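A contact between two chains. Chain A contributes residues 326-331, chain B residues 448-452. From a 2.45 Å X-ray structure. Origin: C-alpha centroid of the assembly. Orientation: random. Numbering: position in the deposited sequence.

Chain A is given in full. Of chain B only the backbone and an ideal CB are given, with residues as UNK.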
# COMPACT_ATOMS: atom_id res chain seq x y z
N GLN A 326 22.49 16.99 3.34
CA GLN A 326 22.00 16.13 2.25
C GLN A 326 21.25 14.90 2.76
O GLN A 326 21.79 14.12 3.55
CB GLN A 326 23.16 15.68 1.34
CG GLN A 326 23.10 16.21 -0.09
CD GLN A 326 22.42 15.24 -1.07
OE1 GLN A 326 21.20 15.02 -1.01
NE2 GLN A 326 23.21 14.68 -1.98
N PRO A 327 20.00 14.71 2.30
CA PRO A 327 19.34 13.45 2.59
C PRO A 327 19.95 12.31 1.78
O PRO A 327 20.69 12.56 0.82
CB PRO A 327 17.90 13.70 2.14
CG PRO A 327 18.01 14.77 1.11
CD PRO A 327 19.12 15.64 1.57
N PRO A 328 19.65 11.05 2.15
CA PRO A 328 20.14 9.93 1.38
C PRO A 328 19.79 10.06 -0.09
O PRO A 328 18.79 10.70 -0.45
CB PRO A 328 19.41 8.73 1.99
CG PRO A 328 19.17 9.13 3.37
CD PRO A 328 18.88 10.61 3.32
N VAL A 329 20.63 9.47 -0.94
CA VAL A 329 20.44 9.56 -2.37
C VAL A 329 20.72 8.20 -2.99
O VAL A 329 21.71 7.55 -2.66
CB VAL A 329 21.33 10.68 -2.99
CG1 VAL A 329 22.80 10.27 -3.01
CG2 VAL A 329 20.85 11.03 -4.38
N MET A 330 19.80 7.76 -3.85
CA MET A 330 19.93 6.51 -4.57
C MET A 330 20.89 6.75 -5.73
O MET A 330 20.75 7.74 -6.45
CB MET A 330 18.56 6.04 -5.09
CG MET A 330 18.51 4.61 -5.64
SD MET A 330 18.64 3.29 -4.40
CE MET A 330 16.94 3.06 -3.91
N ILE A 331 21.88 5.88 -5.87
CA ILE A 331 22.83 5.94 -6.99
C ILE A 331 22.89 4.58 -7.69
O ILE A 331 22.48 3.56 -7.12
CB ILE A 331 24.24 6.44 -6.53
CG1 ILE A 331 24.92 5.47 -5.57
CG2 ILE A 331 24.13 7.81 -5.87
CD1 ILE A 331 25.94 4.59 -6.22
N UNK B 448 17.02 4.47 10.06
CA UNK B 448 17.54 5.09 8.86
C UNK B 448 16.56 6.03 8.18
O UNK B 448 15.35 5.83 8.20
CB UNK B 448 17.97 4.00 7.87
N UNK B 449 17.13 7.06 7.55
CA UNK B 449 16.40 7.86 6.58
C UNK B 449 16.37 7.13 5.23
O UNK B 449 17.26 6.33 4.92
CB UNK B 449 17.03 9.25 6.44
N UNK B 450 15.36 7.42 4.44
CA UNK B 450 15.23 6.81 3.12
C UNK B 450 14.53 7.78 2.19
O UNK B 450 13.46 8.27 2.51
CB UNK B 450 14.47 5.49 3.19
N UNK B 451 15.17 8.08 1.06
CA UNK B 451 14.58 8.95 0.05
C UNK B 451 13.66 8.10 -0.82
O UNK B 451 14.12 7.30 -1.62
CB UNK B 451 15.66 9.64 -0.79
N UNK B 452 12.35 8.29 -0.63
CA UNK B 452 11.34 7.49 -1.34
C UNK B 452 11.50 7.62 -2.84
O UNK B 452 11.93 8.66 -3.34
CB UNK B 452 9.93 7.91 -0.93

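Position 448 lies within a strand that begins earlier in the chain, and its backbone is extended, phi/psi -165/148. Its CA-to-CB bond points sideways, and nothing of chain A lies within 5.5 Å of the ideal CB. Chain A therefore sets no rule here beyond compatibility with a strand, and beta-branched, aromatic or polar residues would all pass. The deposited residue is B:Phe448, chi1 p, which makes no contact with the other stretch.

Position 449 points toward chain A, and its ideal CB stands 3.7 Å from A:Pro328 CG. A side chain leaving here starts against the pyrrolidine ring, so carbon in its first atoms suits the place; the ring itself offers neither donor nor acceptor. Valine, leucine, or a long chain such as glutamate, glutamine or lysine could all fit, a charged end needing partners from somewhere else. The residue is B:Glu449, with chi1 m and chi2 t. It arches over the ring of A:Pro328, and its end returns with B:Glu449 OE1 3.5 Å from A:Pro328 CD, a packing contact against a ring carbon. Both carboxylate oxygens are hydrogen-bonded elsewhere in the structure.

At 450 the strand alternation turns CA-to-CB away from chain A, and the ideal CB has no neighbour there within 5.5 Å. A small residue would leave chain A untouched by its side chain; a long or aromatic one could still reach the thioether end of A:Met330, so methionine, phenylalanine or tyrosine are all plausible. B:Phe450 takes chi1 t, and the end of its ring comes nearer to chain A, with B:Phe450 CZ 4.2 Å from A:Met330 CE. The methyl meets the ring obliquely, an apolar contact that the direction of CB alone would not predict. The backbone contributes too, for B:Phe450 N lies 4.3 Å from A:Pro328 CG.

Position 451 points toward chain A again, and its CA and that of A:Pro328 are the closest CA pair across the two stretches. The ideal CB is already 3.3 Å from A:Pro328 O and 5.0 Å from A:Val329 N. With the carbonyl so close to CB, the first atoms have little slack. A:Pro328 O is an acceptor, so serine, threonine or asparagine could suit as possible donors, and alanine would simply fit; a carboxylate gains nothing from this carbonyl and needs partners elsewhere. The residue is B:Asp451, chi1 t: B:Asp451 CB sits 3.3 Å from A:Pro328 O, while both carboxylate oxygens find hydrogen bonds elsewhere. No hydrogen bond joins the two stretches; shape carries this contact, centred on A:Pro328.

Position 452 is out of reach of chain A, so many residues would serve; it is B:Ala452, and it makes no contact.

Chain B, residues 448-452: FEFDA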
# COMPACT_ATOMS: atom_id res chain seq x y z
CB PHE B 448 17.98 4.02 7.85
CG PHE B 448 16.88 3.10 7.42
CD1 PHE B 448 16.57 1.98 8.18
CD2 PHE B 448 16.16 3.34 6.26
CE1 PHE B 448 15.55 1.11 7.78
CE2 PHE B 448 15.14 2.48 5.87
CZ PHE B 448 14.84 1.37 6.63
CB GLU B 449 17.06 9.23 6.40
CG GLU B 449 16.76 10.21 7.50
CD GLU B 449 17.06 11.62 7.06
OE1 GLU B 449 18.15 11.84 6.50
OE2 GLU B 449 16.21 12.52 7.25
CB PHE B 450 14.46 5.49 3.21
CG PHE B 450 14.57 4.64 1.98
CD1 PHE B 450 15.57 3.68 1.88
CD2 PHE B 450 13.68 4.79 0.93
CE1 PHE B 450 15.68 2.89 0.75
CE2 PHE B 450 13.78 4.00 -0.21
CZ PHE B 450 14.78 3.05 -0.30
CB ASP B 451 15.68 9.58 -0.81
CG ASP B 451 15.14 10.57 -1.83
OD1 ASP B 451 15.95 11.17 -2.56
OD2 ASP B 451 13.91 10.77 -1.91
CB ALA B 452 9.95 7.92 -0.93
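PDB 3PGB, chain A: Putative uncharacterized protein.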